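PDB 5EUR: uncharacterized protein from Shigella flexneri 5a str. M90T, which is of unknown function, carries a domain of unknown function (DUF6971) and forms an assembly of three chains in the crystal. Local coordinates for residues A[6-11]-A[54-59]. Numbering follows the deposited sequence.
Sequences RKLDIA and LNDIHA
Asp56, on the helix 47-59, reaches across to the extended chain that leads into strand 10-12 and accepts a hydrogen bond from the backbone N-H of Leu8, with Leu8 N 3.0 Å from Asp56 OD2. The bond is nearly straight at the hydrogen (168°), yet the donor stands above the carboxylate, 65° out of its plane. With CG anti to its own carbonyl carbon (chi1 -69°), the carboxylate of Asp56 is carried over to the 6-11 segment. A water gives a second hydrogen bond to the same oxygen, 2.9 Å from Asp56 OD2, and also donates to Arg6 O. The other oxygen, OD1, is turned to a salt bridge with Arg88 of helix 79-99, so this buried carboxylate is satisfied at both oxygens, and the nearby positive charge would be expected to favour its ionised form. The Leu8 side chain crosses that of Asp56 at about a right angle, its CB 3.7 Å from Asp56 CB and its CG 3.6 Å from Asp56 OD2; aliphatic carbon thus packs beside the acceptor that holds Leu8 N. A second water joins the two backbones, donating to Leu8 O and, at 2.7 Å, to Asp56 O. Beyond it the contact turns apolar. Ile57 sets out from the helix away from the strand, but its CD1 meets Ile10 CD1 at 3.8 Å and lies 4.3 Å from Leu8 CD1. Helix 28-43 packs on the same cluster, with Met39 on Leu8, Phe31 on Ile10 and Val36 on Ile57, while Ile34 of a second subunit also packs on Leu8. The arrangement is a side-chain-to-backbone link between a helix and the lead-in to an edge strand, within this chain, of a small antiparallel sheet, with an apolar cluster beside it, in this mainly helical alpha+beta fold.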
ATOM      1  N   ARG A   6     -14.009  -0.600   4.938  1.00 17.24           N
ATOM      2  CA  ARG A   6     -14.696  -1.519   5.821  1.00 18.81           C
ATOM      3  C   ARG A   6     -13.895  -1.638   7.123  1.00 19.58           C
ATOM      4  O   ARG A   6     -12.762  -1.159   7.231  1.00 19.73           O
ATOM      5  CB  ARG A   6     -14.881  -2.863   5.115  1.00 22.58           C
ATOM      6  CG  ARG A   6     -15.796  -2.694   3.897  1.00 26.85           C
ATOM      7  CD  ARG A   6     -16.196  -3.971   3.176  1.00 32.83           C
ATOM      8  NE  ARG A   6     -17.020  -3.609   2.021  1.00 33.88           N
ATOM      9  CZ  ARG A   6     -18.337  -3.447   2.032  1.00 36.56           C
ATOM     10  NH1 ARG A   6     -19.040  -3.675   3.138  1.00 36.68           N
ATOM     11  NH2 ARG A   6     -18.955  -3.088   0.915  1.00 35.06           N
ATOM     12  N   LYS A   7     -14.514  -2.226   8.143  1.00 20.27           N
ATOM     13  CA  LYS A   7     -13.810  -2.488   9.391  1.00 18.18           C
ATOM     14  C   LYS A   7     -12.498  -3.206   9.118  1.00 20.36           C
ATOM     15  O   LYS A   7     -12.484  -4.264   8.480  1.00 21.27           O
ATOM     16  CB  LYS A   7     -14.690  -3.330  10.319  1.00 20.74           C
ATOM     17  CG  LYS A   7     -13.982  -3.757  11.593  1.00 26.73           C
ATOM     18  CD  LYS A   7     -13.511  -5.206  11.439  1.00 30.77           C
ATOM     19  CE  LYS A   7     -12.626  -5.661  12.576  1.00 25.16           C
ATOM     20  NZ  LYS A   7     -12.091  -7.018  12.312  1.00 30.91           N
ATOM     21  N   LEU A   8     -11.396  -2.628   9.591  1.00 17.87           N
ATOM     22  CA  LEU A   8     -10.086  -3.138   9.211  1.00 18.55           C
ATOM     23  C   LEU A   8      -9.801  -4.432   9.951  1.00 22.49           C
ATOM     24  O   LEU A   8      -9.845  -4.479  11.184  1.00 25.00           O
ATOM     25  CB  LEU A   8      -8.994  -2.109   9.494  1.00 18.45           C
ATOM     26  CG  LEU A   8      -9.128  -0.742   8.813  1.00 18.80           C
ATOM     27  CD1 LEU A   8      -7.946   0.135   9.208  1.00 21.54           C
ATOM     28  CD2 LEU A   8      -9.213  -0.884   7.290  1.00 22.13           C
ATOM     29  N   ASP A   9      -9.510  -5.473   9.184  1.00 21.79           N
ATOM     30  CA  ASP A   9      -9.187  -6.795   9.701  1.00 24.25           C
ATOM     31  C   ASP A   9      -7.687  -6.813   9.935  1.00 23.73           C
ATOM     32  O   ASP A   9      -6.911  -7.143   9.037  1.00 23.78           O
ATOM     33  CB  ASP A   9      -9.617  -7.863   8.702  1.00 28.06           C
ATOM     34  CG  ASP A   9      -9.226  -9.257   9.129  1.00 34.01           C
ATOM     35  OD1 ASP A   9      -8.962  -9.464  10.332  1.00 36.71           O
ATOM     36  OD2 ASP A   9      -9.172 -10.142   8.251  1.00 34.72           O
ATOM     37  N   ILE A  10      -7.272  -6.442  11.150  1.00 26.17           N
ATOM     38  CA  ILE A  10      -5.860  -6.333  11.503  1.00 16.58           C
ATOM     39  C   ILE A  10      -5.572  -7.200  12.722  1.00 20.35           C
ATOM     40  O   ILE A  10      -6.193  -7.026  13.778  1.00 21.00           O
ATOM     41  CB  ILE A  10      -5.438  -4.884  11.811  1.00 15.75           C
ATOM     42  CG1 ILE A  10      -5.785  -3.926  10.674  1.00 17.73           C
ATOM     43  CG2 ILE A  10      -3.952  -4.827  12.082  1.00 15.33           C
ATOM     44  CD1 ILE A  10      -5.690  -2.464  11.134  1.00 15.00           C
ATOM     45  N   ALA A  11      -4.582  -8.074  12.598  1.00 17.94           N
ATOM     46  CA  ALA A  11      -4.074  -8.831  13.733  1.00 17.05           C
ATOM     47  C   ALA A  11      -2.582  -8.595  13.842  1.00 21.15           C
ATOM     48  O   ALA A  11      -1.864  -8.699  12.844  1.00 20.10           O
ATOM     49  CB  ALA A  11      -4.367 -10.324  13.585  1.00 20.48           C
ATOM     50  N   LEU A  54      -8.755   5.214  12.498  1.00 14.30           N
ATOM     51  CA  LEU A  54      -7.921   5.230  13.700  1.00 14.88           C
ATOM     52  C   LEU A  54      -8.548   4.429  14.833  1.00 16.61           C
ATOM     53  O   LEU A  54      -7.825   3.877  15.665  1.00 15.68           O
ATOM     54  CB  LEU A  54      -7.618   6.670  14.113  1.00 13.51           C
ATOM     55  CG  LEU A  54      -6.601   7.326  13.157  1.00 12.21           C
ATOM     56  CD1 LEU A  54      -6.419   8.804  13.453  1.00 16.00           C
ATOM     57  CD2 LEU A  54      -5.250   6.604  13.244  1.00 12.94           C
ATOM     58  N   ASN A  55      -9.875   4.341  14.885  1.00 13.99           N
ATOM     59  CA  ASN A  55     -10.473   3.427  15.851  1.00 16.03           C
ATOM     60  C   ASN A  55     -10.078   1.984  15.548  1.00 16.32           C
ATOM     61  O   ASN A  55      -9.793   1.212  16.465  1.00 16.86           O
ATOM     62  CB  ASN A  55     -11.991   3.599  15.886  1.00 16.52           C
ATOM     63  CG  ASN A  55     -12.429   4.767  16.765  1.00 19.85           C
ATOM     64  OD1 ASN A  55     -11.804   5.066  17.791  1.00 21.66           O
ATOM     65  ND2 ASN A  55     -13.523   5.406  16.387  1.00 27.81           N
ATOM     66  N   ASP A  56     -10.017   1.603  14.268  1.00 14.44           N
ATOM     67  CA  ASP A  56      -9.575   0.242  13.957  1.00 17.77           C
ATOM     68  C   ASP A  56      -8.086   0.039  14.239  1.00 15.56           C
ATOM     69  O   ASP A  56      -7.663  -1.061  14.650  1.00 16.72           O
ATOM     70  CB  ASP A  56      -9.908  -0.078  12.502  1.00 17.78           C
ATOM     71  CG  ASP A  56     -11.399  -0.207  12.282  1.00 23.57           C
ATOM     72  OD1 ASP A  56     -12.146  -0.385  13.286  1.00 23.24           O
ATOM     73  OD2 ASP A  56     -11.825  -0.112  11.122  1.00 20.36           O
ATOM     74  N   ILE A  57      -7.277   1.080  14.016  1.00 15.79           N
ATOM     75  CA  ILE A  57      -5.860   1.017  14.361  1.00 15.22           C
ATOM     76  C   ILE A  57      -5.696   0.801  15.864  1.00 14.64           C
ATOM     77  O   ILE A  57      -4.949  -0.079  16.304  1.00 15.59           O
ATOM     78  CB  ILE A  57      -5.147   2.299  13.886  1.00 14.67           C
ATOM     79  CG1 ILE A  57      -5.164   2.383  12.355  1.00 17.00           C
ATOM     80  CG2 ILE A  57      -3.734   2.389  14.444  1.00 15.89           C
ATOM     81  CD1 ILE A  57      -4.591   1.148  11.663  1.00 18.02           C
ATOM     82  N   HIS A  58      -6.419   1.587  16.665  1.00 14.82           N
ATOM     83  CA  HIS A  58      -6.367   1.466  18.120  1.00 16.27           C
ATOM     84  C   HIS A  58      -6.843   0.092  18.569  1.00 16.41           C
ATOM     85  O   HIS A  58      -6.204  -0.554  19.412  1.00 16.01           O
ATOM     86  CB  HIS A  58      -7.235   2.567  18.735  1.00 14.12           C
ATOM     87  CG  HIS A  58      -7.141   2.669  20.229  1.00 16.68           C
ATOM     88  ND1 HIS A  58      -6.034   3.177  20.875  1.00 16.20           N
ATOM     89  CD2 HIS A  58      -8.046   2.376  21.194  1.00 17.29           C
ATOM     90  CE1 HIS A  58      -6.257   3.180  22.183  1.00 17.37           C
ATOM     91  NE2 HIS A  58      -7.462   2.686  22.402  1.00 17.10           N
ATOM     92  N   ALA A  59      -7.949  -0.376  17.992  1.00 14.59           N
ATOM     93  CA  ALA A  59      -8.517  -1.668  18.368  1.00 17.42           C
ATOM     94  C   ALA A  59      -7.560  -2.817  18.091  1.00 18.08           C
ATOM     95  O   ALA A  59      -7.613  -3.847  18.779  1.00 19.02           O
ATOM     96  CB  ALA A  59      -9.828  -1.897  17.622  1.00 19.78           C
TER
HETATM   97  O   HOH W   1     -12.246   1.464   8.779  1.00 23.11           O
HETATM   98  O   HOH W   2      -8.845  -3.419  13.908  1.00 24.61           O